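PDB 4P3G: signal recognition particle subunit SRP68 from Chaetomium thermophilum, which probably binds, through this N-terminal domain, the 7S RNA of the signal recognition particle, which targets nascent secretory and membrane proteins to the endoplasmic reticulum. Local coordinates for residues G36-C41 / V73-L78; K43-A48 / A67-Y72; H108-L113 / F155-W160; L148-A153 / L164-I169. All coordinates share one frame; numbering follows the deposited sequence.

Contact 1 of 4, residues G36-C41 / V73-L78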
# COMPACT_ATOMS: atom_id res chain seq x y z
N GLY A 36 38.55 12.14 -19.02
CA GLY A 36 39.78 12.79 -18.61
C GLY A 36 40.29 12.26 -17.29
O GLY A 36 41.46 11.98 -17.11
N LYS A 37 39.37 12.13 -16.34
CA LYS A 37 39.72 11.65 -15.02
C LYS A 37 40.10 10.17 -15.05
O LYS A 37 40.99 9.74 -14.31
CB LYS A 37 38.56 11.91 -14.08
CG LYS A 37 38.22 13.39 -14.00
CD LYS A 37 37.71 13.75 -12.64
CE LYS A 37 36.51 14.66 -12.73
NZ LYS A 37 35.60 14.40 -11.57
N LEU A 38 39.44 9.40 -15.91
CA LEU A 38 39.77 7.98 -16.04
C LEU A 38 41.20 7.85 -16.52
O LEU A 38 41.95 6.97 -16.09
CB LEU A 38 38.86 7.31 -17.06
CG LEU A 38 38.86 5.78 -17.05
CD1 LEU A 38 38.54 5.24 -15.67
CD2 LEU A 38 37.89 5.22 -18.07
N LEU A 39 41.58 8.75 -17.42
CA LEU A 39 42.91 8.75 -18.01
C LEU A 39 43.98 9.06 -16.97
O LEU A 39 44.95 8.32 -16.82
CB LEU A 39 42.96 9.78 -19.14
CG LEU A 39 44.25 10.02 -19.90
CD1 LEU A 39 44.69 8.77 -20.63
CD2 LEU A 39 44.02 11.14 -20.87
N ASN A 40 43.79 10.14 -16.22
CA ASN A 40 44.72 10.49 -15.17
C ASN A 40 44.80 9.37 -14.15
O ASN A 40 45.87 9.09 -13.62
CB ASN A 40 44.31 11.80 -14.50
CG ASN A 40 44.38 12.99 -15.45
OD1 ASN A 40 45.28 13.07 -16.30
ND2 ASN A 40 43.44 13.92 -15.31
N CYS A 41 43.68 8.71 -13.91
CA CYS A 41 43.65 7.66 -12.90
C CYS A 41 44.54 6.49 -13.30
O CYS A 41 45.32 5.99 -12.49
CB CYS A 41 42.21 7.18 -12.66
SG CYS A 41 42.05 6.07 -11.23
N VAL A 73 39.70 1.50 -6.57
CA VAL A 73 38.27 1.75 -6.45
C VAL A 73 37.89 2.94 -7.32
O VAL A 73 36.93 2.86 -8.07
CB VAL A 73 37.83 2.01 -4.98
CG1 VAL A 73 36.38 2.50 -4.92
CG2 VAL A 73 38.01 0.75 -4.14
N ARG A 74 38.66 4.02 -7.28
CA ARG A 74 38.30 5.16 -8.10
C ARG A 74 38.26 4.80 -9.58
O ARG A 74 37.36 5.24 -10.31
CB ARG A 74 39.27 6.31 -7.88
CG ARG A 74 38.85 7.57 -8.57
CD ARG A 74 39.56 8.78 -7.97
NE ARG A 74 38.95 10.01 -8.48
CZ ARG A 74 39.50 10.78 -9.40
NH1 ARG A 74 40.70 10.48 -9.90
NH2 ARG A 74 38.85 11.87 -9.82
N LEU A 75 39.17 3.95 -10.01
CA LEU A 75 39.20 3.50 -11.39
C LEU A 75 37.86 2.84 -11.77
O LEU A 75 37.33 3.09 -12.85
CB LEU A 75 40.33 2.50 -11.59
CG LEU A 75 40.55 2.07 -13.04
CD1 LEU A 75 41.05 3.26 -13.84
CD2 LEU A 75 41.53 0.92 -13.12
N GLN A 76 37.34 2.01 -10.88
CA GLN A 76 36.10 1.29 -11.14
C GLN A 76 34.88 2.20 -11.21
O GLN A 76 33.99 2.00 -12.03
CB GLN A 76 35.89 0.22 -10.09
CG GLN A 76 36.99 -0.80 -10.07
CD GLN A 76 37.16 -1.49 -11.40
OE1 GLN A 76 38.05 -1.14 -12.18
NE2 GLN A 76 36.32 -2.48 -11.68
N LEU A 77 34.82 3.19 -10.34
CA LEU A 77 33.71 4.12 -10.32
C LEU A 77 33.67 4.92 -11.64
O LEU A 77 32.64 4.99 -12.32
CB LEU A 77 33.86 5.06 -9.13
CG LEU A 77 33.64 4.28 -7.84
CD1 LEU A 77 33.59 5.18 -6.61
CD2 LEU A 77 32.40 3.39 -7.93
N LEU A 78 34.82 5.47 -12.01
CA LEU A 78 34.92 6.28 -13.22
C LEU A 78 34.54 5.42 -14.42
O LEU A 78 33.88 5.88 -15.36
CB LEU A 78 36.34 6.83 -13.40
CG LEU A 78 36.73 7.81 -12.29
CD1 LEU A 78 38.18 8.30 -12.38
CD2 LEU A 78 35.75 8.97 -12.23
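Leu38 reaches between Leu75 and Leu78 with one methyl: its CD1 lies 3.5 Å from Leu78 CB and 3.7 Å from Leu75 CD1. Its CG is anti to the backbone N (chi1 -166°) and so sits beside the carbonyl carbon. The side chain crosses that of Leu75 at about a right angle, while it slides past Leu78 in the opposite direction. One turn further on, the thiol of Cys41 settles against the backbone of the other helix, SG being 3.8 Å from Leu75 N, and it also meets the CD1 methyl of Leu75. The CD1 branch of Leu78 meets two partners. It sits 3.7 Å from Lys37 O, and within its own helix the same methyl lies over the centre of the Arg74 guanidinium, 4.1 Å above the plane. Lys37 lies beside it, its bent chain crossing the extended Arg74 at about a right angle and bringing CD to 3.6 Å from Arg74 NH2. The two cationic ends stay unbonded to each other, Lys37 NZ being 4.5 Å from Arg74 NH2, and with Lys20 nearby the positive potential here is likely to be raised. Further out, Phe13 of helix 10-21 packs on Arg74 and Leu78, and Thr79 and Arg82 extend the wall beside Leu38. The segments run antiparallel, 154° between their directions, with their axes 9.6 Å apart. A buried leucine and cysteine seam, flanked by two basic, partly exposed side chains, joins helix 27-44 to helix 71-93, an antiparallel helix pair in the all-helical RNA-binding domain of SRP68.

Contact 2 of 4, residues K43-A48 / A67-Y72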
# COMPACT_ATOMS: atom_id res chain seq x y z
N LYS A 43 47.12 6.43 -15.23
CA LYS A 43 48.53 6.79 -15.14
C LYS A 43 49.04 6.69 -13.70
O LYS A 43 50.14 6.21 -13.47
CB LYS A 43 48.78 8.18 -15.72
CG LYS A 43 48.63 8.22 -17.23
CD LYS A 43 48.76 9.62 -17.77
CE LYS A 43 48.47 9.68 -19.27
NZ LYS A 43 48.65 11.06 -19.82
N LYS A 44 48.24 7.13 -12.74
CA LYS A 44 48.64 7.06 -11.33
C LYS A 44 48.91 5.63 -10.89
O LYS A 44 49.78 5.39 -10.06
CB LYS A 44 47.56 7.65 -10.42
CG LYS A 44 47.45 9.15 -10.47
CD LYS A 44 46.89 9.69 -9.16
CE LYS A 44 46.67 11.18 -9.26
NZ LYS A 44 45.74 11.47 -10.39
N LEU A 45 48.16 4.70 -11.44
CA LEU A 45 48.25 3.30 -11.07
C LEU A 45 49.22 2.57 -11.96
O LEU A 45 49.38 1.35 -11.85
CB LEU A 45 46.87 2.63 -11.16
CG LEU A 45 45.82 3.11 -10.17
CD1 LEU A 45 44.50 2.41 -10.42
CD2 LEU A 45 46.32 2.82 -8.77
N ASN A 46 49.91 3.33 -12.81
CA ASN A 46 50.78 2.78 -13.84
C ASN A 46 50.09 1.62 -14.56
O ASN A 46 50.63 0.52 -14.69
CB ASN A 46 52.15 2.39 -13.27
CG ASN A 46 52.99 3.61 -12.86
OD1 ASN A 46 52.88 4.69 -13.45
ND2 ASN A 46 53.81 3.43 -11.83
N ILE A 47 48.88 1.92 -15.03
CA ILE A 47 48.06 1.03 -15.84
C ILE A 47 47.96 1.56 -17.27
O ILE A 47 47.83 2.77 -17.48
CB ILE A 47 46.65 0.86 -15.21
CG1 ILE A 47 46.77 0.08 -13.90
CG2 ILE A 47 45.68 0.15 -16.16
CD1 ILE A 47 45.50 -0.08 -13.17
N ALA A 48 48.04 0.66 -18.25
CA ALA A 48 48.07 1.03 -19.67
C ALA A 48 46.93 1.95 -20.09
O ALA A 48 45.77 1.72 -19.75
CB ALA A 48 48.08 -0.23 -20.54
N ALA A 67 42.78 -2.83 -0.99
CA ALA A 67 43.45 -2.57 0.28
C ALA A 67 44.78 -1.84 0.07
O ALA A 67 45.15 -0.97 0.86
CB ALA A 67 43.66 -3.86 1.01
N GLU A 68 45.50 -2.23 -0.99
CA GLU A 68 46.81 -1.67 -1.31
C GLU A 68 46.67 -0.21 -1.70
O GLU A 68 47.35 0.66 -1.17
CB GLU A 68 47.47 -2.45 -2.44
CG GLU A 68 48.91 -2.02 -2.76
CD GLU A 68 49.46 -2.64 -4.04
OE1 GLU A 68 48.68 -3.26 -4.80
OE2 GLU A 68 50.69 -2.54 -4.27
N ASN A 69 45.76 0.06 -2.62
CA ASN A 69 45.57 1.40 -3.14
C ASN A 69 44.09 1.66 -3.43
O ASN A 69 43.47 0.94 -4.22
CB ASN A 69 46.40 1.56 -4.41
CG ASN A 69 46.58 3.00 -4.81
OD1 ASN A 69 45.76 3.86 -4.50
ND2 ASN A 69 47.66 3.27 -5.53
N THR A 70 43.55 2.71 -2.82
CA THR A 70 42.14 3.06 -2.99
C THR A 70 41.88 3.58 -4.39
O THR A 70 40.74 3.65 -4.81
CB THR A 70 41.66 4.09 -1.95
OG1 THR A 70 42.30 5.35 -2.17
CG2 THR A 70 42.00 3.60 -0.56
N GLU A 71 42.93 3.96 -5.11
CA GLU A 71 42.72 4.43 -6.46
C GLU A 71 42.10 3.34 -7.35
O GLU A 71 41.43 3.63 -8.33
CB GLU A 71 44.01 4.95 -7.08
CG GLU A 71 44.37 6.35 -6.66
CD GLU A 71 43.35 7.37 -7.13
OE1 GLU A 71 42.69 7.98 -6.27
OE2 GLU A 71 43.21 7.56 -8.37
N TYR A 72 42.35 2.08 -7.01
CA TYR A 72 41.76 0.99 -7.76
C TYR A 72 40.23 1.06 -7.71
O TYR A 72 39.55 0.72 -8.67
CB TYR A 72 42.27 -0.33 -7.22
CG TYR A 72 43.63 -0.68 -7.75
CD1 TYR A 72 43.78 -1.30 -8.98
CD2 TYR A 72 44.77 -0.38 -7.03
CE1 TYR A 72 45.02 -1.61 -9.48
CE2 TYR A 72 46.03 -0.68 -7.52
CZ TYR A 72 46.14 -1.30 -8.75
OH TYR A 72 47.38 -1.62 -9.25
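Leu45, at the Schellman motif that ends helix 27-44, rests on Tyr72 in the first turn of helix 71-93, and the contact therefore joins a helix C-terminus to a helix start near the surface of the domain. Both methyls of Leu45 work. CD1 stands over the middle of the Tyr72 ring, 4.1 Å from its centroid and 10° off the normal, a CH-pi contact. CD2 lies over the same ring toward one side, 3.7 Å from Tyr72 CE2, and also reaches Glu71 CB at 3.6 Å. A chi1 of -81° puts CG of Tyr72 anti to the carbonyl carbon. Ile47, just past the positive-phi residue Asn46, adds CD1 at 4.0 Å from Tyr72 CE1, approaching the ring obliquely. An alanine in place of Tyr72 would remove the ring on which Leu45 CD1, Leu45 CD2 and Ile47 CD1 lean, and would probably open a gap between the two helix ends. Lys44 and Glu71 carry opposite charges nearby, but their charged atoms do not touch. Asn69, with CG anti to the backbone N, turns its amide back to cap the new helix, while its ND2 faces Leu45 CD2 at 3.5 Å. The capping bond runs from Glu71 N to Asn69 OD1, 2.9 Å long and nearly straight at 164°, with the donor above the carbonyl plane.

Contact 3 of 4, residues H108-L113 / F155-W160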
# COMPACT_ATOMS: atom_id res chain seq x y z
N HIS A 108 21.66 -0.30 -27.29
CA HIS A 108 22.98 0.26 -27.00
C HIS A 108 22.97 0.97 -25.63
O HIS A 108 23.93 0.90 -24.86
CB HIS A 108 23.40 1.23 -28.11
CG HIS A 108 24.83 1.65 -28.04
ND1 HIS A 108 25.27 2.87 -28.50
CD2 HIS A 108 25.94 1.01 -27.57
CE1 HIS A 108 26.58 2.98 -28.32
NE2 HIS A 108 27.01 1.86 -27.76
N ILE A 109 21.88 1.67 -25.35
CA ILE A 109 21.68 2.30 -24.06
C ILE A 109 21.67 1.27 -22.94
O ILE A 109 22.30 1.44 -21.92
CB ILE A 109 20.37 3.09 -24.05
CG1 ILE A 109 20.55 4.33 -24.92
CG2 ILE A 109 20.03 3.51 -22.65
CD1 ILE A 109 19.34 5.19 -24.99
N VAL A 110 20.96 0.17 -23.17
CA VAL A 110 20.91 -0.89 -22.18
C VAL A 110 22.28 -1.54 -22.00
O VAL A 110 22.67 -1.79 -20.86
CB VAL A 110 19.84 -1.91 -22.55
CG1 VAL A 110 20.01 -3.17 -21.72
CG2 VAL A 110 18.45 -1.31 -22.34
N SER A 111 23.01 -1.76 -23.10
CA SER A 111 24.38 -2.32 -23.08
C SER A 111 25.32 -1.57 -22.17
O SER A 111 26.16 -2.18 -21.50
CB SER A 111 25.01 -2.29 -24.46
OG SER A 111 24.40 -3.18 -25.34
N ARG A 112 25.21 -0.25 -22.19
CA ARG A 112 26.05 0.63 -21.43
C ARG A 112 25.77 0.45 -19.97
O ARG A 112 26.67 0.20 -19.17
CB ARG A 112 25.82 2.10 -21.81
CG ARG A 112 26.78 2.68 -22.84
CD ARG A 112 27.18 1.66 -23.89
NE ARG A 112 28.46 1.04 -23.58
CZ ARG A 112 28.87 -0.11 -24.11
NH1 ARG A 112 28.09 -0.76 -24.98
NH2 ARG A 112 30.05 -0.61 -23.77
N LEU A 113 24.50 0.57 -19.63
CA LEU A 113 24.05 0.39 -18.26
C LEU A 113 24.37 -0.99 -17.71
O LEU A 113 24.80 -1.12 -16.57
CB LEU A 113 22.56 0.65 -18.20
CG LEU A 113 22.14 2.09 -18.44
CD1 LEU A 113 20.64 2.09 -18.43
CD2 LEU A 113 22.68 2.97 -17.35
N PHE A 155 15.28 -1.09 -15.92
CA PHE A 155 14.26 -0.08 -16.16
C PHE A 155 14.27 0.38 -17.65
O PHE A 155 13.21 0.56 -18.25
CB PHE A 155 14.51 1.09 -15.23
CG PHE A 155 13.51 2.18 -15.34
CD1 PHE A 155 13.67 3.18 -16.31
CD2 PHE A 155 12.44 2.27 -14.45
CE1 PHE A 155 12.75 4.23 -16.42
CE2 PHE A 155 11.51 3.32 -14.55
CZ PHE A 155 11.66 4.30 -15.54
N GLU A 156 15.47 0.58 -18.22
CA GLU A 156 15.59 0.98 -19.62
C GLU A 156 15.20 -0.14 -20.58
O GLU A 156 14.69 0.10 -21.69
CB GLU A 156 17.01 1.44 -19.90
CG GLU A 156 17.34 2.79 -19.29
CD GLU A 156 16.41 3.89 -19.75
OE1 GLU A 156 16.16 3.97 -20.97
OE2 GLU A 156 15.94 4.67 -18.89
N LYS A 157 15.44 -1.38 -20.17
CA LYS A 157 15.08 -2.56 -20.93
C LYS A 157 13.57 -2.80 -20.83
O LYS A 157 13.02 -3.67 -21.50
CB LYS A 157 15.83 -3.76 -20.38
CG LYS A 157 15.95 -4.96 -21.30
CD LYS A 157 16.98 -5.93 -20.70
CE LYS A 157 17.31 -7.08 -21.63
NZ LYS A 157 18.37 -7.92 -21.00
N GLN A 158 12.92 -2.02 -19.96
CA GLN A 158 11.48 -2.12 -19.77
C GLN A 158 11.09 -3.46 -19.14
O GLN A 158 9.97 -3.95 -19.31
CB GLN A 158 10.76 -1.83 -21.09
CG GLN A 158 10.78 -0.35 -21.38
CD GLN A 158 10.38 0.01 -22.80
OE1 GLN A 158 10.23 -0.86 -23.67
NE2 GLN A 158 10.23 1.30 -23.04
N ASN A 159 12.02 -4.05 -18.41
CA ASN A 159 11.78 -5.28 -17.68
C ASN A 159 11.39 -4.93 -16.25
O ASN A 159 12.22 -4.99 -15.35
CB ASN A 159 13.03 -6.15 -17.75
CG ASN A 159 12.81 -7.53 -17.19
OD1 ASN A 159 11.80 -7.81 -16.54
ND2 ASN A 159 13.76 -8.42 -17.46
N TRP A 160 10.14 -4.52 -16.07
CA TRP A 160 9.68 -3.85 -14.85
C TRP A 160 9.82 -4.63 -13.56
O TRP A 160 10.22 -4.07 -12.55
CB TRP A 160 8.24 -3.38 -15.01
CG TRP A 160 8.02 -2.63 -16.27
CD1 TRP A 160 7.20 -2.99 -17.30
CD2 TRP A 160 8.64 -1.40 -16.66
NE1 TRP A 160 7.24 -2.05 -18.29
CE2 TRP A 160 8.13 -1.06 -17.94
CE3 TRP A 160 9.57 -0.54 -16.06
CZ2 TRP A 160 8.53 0.09 -18.63
CZ3 TRP A 160 9.95 0.61 -16.74
CH2 TRP A 160 9.41 0.92 -18.01
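Val110 and Leu113 press on the last turn of helix 136-156, and the closest packing of the contact is aliphatic. Leu113 CD1 lies 3.5 Å from Glu156 CG, the two side chains meeting at a slant, so that the methylenes of the glutamate serve as an apolar surface. A chi1 of -73° holds this CG anti to the carbonyl carbon of Glu156. Val110 uses CG2, the branch anti to its carbonyl carbon, and sets it 3.7 Å from Lys157 N and 3.9 Å from Glu156 CB, against backbone as much as side chain.

Elsewhere the fit is slacker. Ile109, though buried, brings CG2 no nearer than 4.2 Å to Glu156 OE1. The solvent side belongs to the exposed Lys157, which of its side chain brings CB to 4.1 Å from Val110 CG2. Beyond CG the lysine chain is extended, and its NZ forms a salt bridge with Glu114. Gln158, with positive phi, then closes the helix in a Schellman motif, and the chain turns at Asn159 into helix 160-181, where Trp160 sets CZ3 over one face of the Phe155 ring. Through Ile109 on Met90 and Leu113 on Ala87, helix 103-128 packs on helix 71-93. The turn itself reaches helix 71-93 through the salt bridge of the buried Glu156, from OE2 to Lys91 NZ, and helix 186-205 through Trp160, whose ring meets that of Phe200.

Contact 4 of 4, residues L148-A153 / L164-I169. With PO4 (phosphate ion), chain E.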
# COMPACT_ATOMS: atom_id res chain seq x y z
N LEU A 148 21.62 0.08 -7.72
CA LEU A 148 21.13 1.29 -8.36
C LEU A 148 21.37 1.23 -9.87
O LEU A 148 20.48 1.55 -10.69
CB LEU A 148 21.85 2.50 -7.78
CG LEU A 148 21.49 3.90 -8.32
CD1 LEU A 148 20.16 4.33 -7.74
CD2 LEU A 148 22.58 4.97 -8.09
N LEU A 149 22.59 0.87 -10.25
CA LEU A 149 22.90 0.81 -11.66
C LEU A 149 22.13 -0.34 -12.30
O LEU A 149 21.63 -0.22 -13.41
CB LEU A 149 24.41 0.66 -11.90
CG LEU A 149 25.25 1.89 -11.61
CD1 LEU A 149 26.65 1.74 -12.19
CD2 LEU A 149 24.56 3.14 -12.11
N ARG A 150 22.05 -1.48 -11.59
CA ARG A 150 21.37 -2.64 -12.15
C ARG A 150 19.88 -2.31 -12.32
O ARG A 150 19.23 -2.79 -13.25
CB ARG A 150 21.57 -3.87 -11.28
CG ARG A 150 20.78 -5.08 -11.72
CD ARG A 150 21.18 -5.50 -13.08
NE ARG A 150 22.57 -5.94 -13.11
CZ ARG A 150 23.22 -6.24 -14.23
NH1 ARG A 150 22.59 -6.15 -15.40
NH2 ARG A 150 24.50 -6.63 -14.19
N GLY A 151 19.34 -1.51 -11.40
CA GLY A 151 17.98 -1.04 -11.51
C GLY A 151 17.76 -0.19 -12.76
O GLY A 151 16.76 -0.36 -13.47
N ALA A 152 18.68 0.73 -13.03
CA ALA A 152 18.61 1.60 -14.20
C ALA A 152 18.62 0.78 -15.48
O ALA A 152 17.88 1.04 -16.43
CB ALA A 152 19.76 2.57 -14.19
N ALA A 153 19.48 -0.23 -15.51
CA ALA A 153 19.60 -1.03 -16.70
C ALA A 153 18.28 -1.74 -17.03
O ALA A 153 17.79 -1.62 -18.15
CB ALA A 153 20.74 -2.02 -16.57
N LEU A 164 12.44 -3.76 -10.31
CA LEU A 164 11.89 -3.48 -9.00
C LEU A 164 12.66 -4.25 -7.95
O LEU A 164 12.86 -3.75 -6.84
CB LEU A 164 10.41 -3.80 -8.94
CG LEU A 164 9.61 -2.73 -9.63
CD1 LEU A 164 8.13 -3.09 -9.62
CD2 LEU A 164 9.84 -1.43 -8.92
N LYS A 165 13.11 -5.45 -8.30
CA LYS A 165 13.93 -6.23 -7.36
C LYS A 165 15.22 -5.48 -7.05
O LYS A 165 15.60 -5.41 -5.89
CB LYS A 165 14.28 -7.63 -7.88
CG LYS A 165 13.11 -8.38 -8.44
CD LYS A 165 13.39 -9.87 -8.47
CE LYS A 165 14.38 -10.23 -9.54
NZ LYS A 165 14.27 -11.67 -9.87
N SER A 166 15.88 -4.93 -8.06
CA SER A 166 17.13 -4.20 -7.80
C SER A 166 16.91 -2.95 -6.98
O SER A 166 17.61 -2.72 -6.00
CB SER A 166 17.85 -3.81 -9.08
OG SER A 166 18.42 -4.93 -9.68
N TYR A 167 15.92 -2.17 -7.39
CA TYR A 167 15.66 -0.90 -6.73
C TYR A 167 15.22 -1.08 -5.28
O TYR A 167 15.50 -0.23 -4.42
CB TYR A 167 14.60 -0.13 -7.51
CG TYR A 167 15.12 0.68 -8.67
CD1 TYR A 167 16.20 1.52 -8.51
CD2 TYR A 167 14.54 0.57 -9.92
CE1 TYR A 167 16.68 2.28 -9.55
CE2 TYR A 167 15.02 1.32 -11.00
CZ TYR A 167 16.09 2.18 -10.81
OH TYR A 167 16.58 2.92 -11.87
N ALA A 168 14.54 -2.20 -5.01
CA ALA A 168 14.12 -2.48 -3.65
C ALA A 168 15.36 -2.66 -2.79
O ALA A 168 15.45 -2.07 -1.71
CB ALA A 168 13.23 -3.70 -3.59
N ILE A 169 16.34 -3.43 -3.29
CA ILE A 169 17.55 -3.63 -2.52
C ILE A 169 18.21 -2.27 -2.22
O ILE A 169 18.48 -1.96 -1.06
CB ILE A 169 18.61 -4.49 -3.24
CG1 ILE A 169 18.10 -5.87 -3.64
CG2 ILE A 169 19.89 -4.53 -2.44
CD1 ILE A 169 17.65 -6.65 -2.53
P PO4 E . 24.50 -8.48 -17.33
O1 PO4 E . 24.74 -7.01 -17.57
O2 PO4 E . 24.57 -8.77 -15.85
O3 PO4 E . 25.55 -9.31 -18.04
O4 PO4 E . 23.15 -8.86 -17.89
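Tyr167 lays one face of its ring over the backbone at Gly151, whose CA is 3.9 Å from the centroid and 14° off the normal, a CH-pi contact displaced toward the rim. Around this ring the peptide of Gly151 comes near CE2 and CZ, and Leu148 O and Ala152 N approach obliquely. The hydroxyl lies 3.2 Å from Ala152 N, but the angle is poor and that N-H already serves Leu148 O in the helix. The other flat group is the Arg150 guanidinium, which has phosphate O1 in its plane at the edge. NH1 donates to that oxygen over 3.2 Å at 158°, whereas the bonds from NH2 to phosphate O1 and O2 are weak.

Between these groups Ser166 places CB 3.6 Å from Gly151 N, and its OG lies beside Arg150 CG. Gly151 has no side chain, and a CB there would point into the Tyr167 ring, consistent with the close approach of 7.8 Å between the segment axes. An alanine in place of Tyr167 would remove the ring from over Gly151 CA and would probably open a gap beside Ala152. Ser197 and Met198 of helix 186-205 also touch the tyrosine, and Lys165 NZ is hydrogen-bonded to Ser224 OG of a second subunit. The chemistry is thus divided: an aromatic-on-glycine core joins helices 136-156 and 160-181, while Glu121 of helix 103-128 balances the charge of Arg150 and probably steadies its guanidinium through NE. The phosphate, held by one well-formed bond and two weak ones, probably comes from the crystallisation liquor; it may resemble an RNA phosphate but proves no RNA site.

In the fold
From the N terminus, helix 27-44 leads into a long loop that returns through helix 63-68 to helix 71-93. Contact 2 closes this excursion first, and contact 1, with contact 2 nested inside it, closes the same loop from about two turns earlier in helix 27-44 and later in helix 71-93; the two touch, as Leu75 packs on Leu45 and Ile47. Helix 103-128 follows in series. Contact 3 then brings the end of helix 136-156 back to it, and contact 4 pairs helix 136-156 with helix 160-181. Their segments alternate along the chain, so these two cross, meeting where Leu113 packs on Ala153. The two pairs of contacts lie apart, with helices 71-93 and 103-128 as the link.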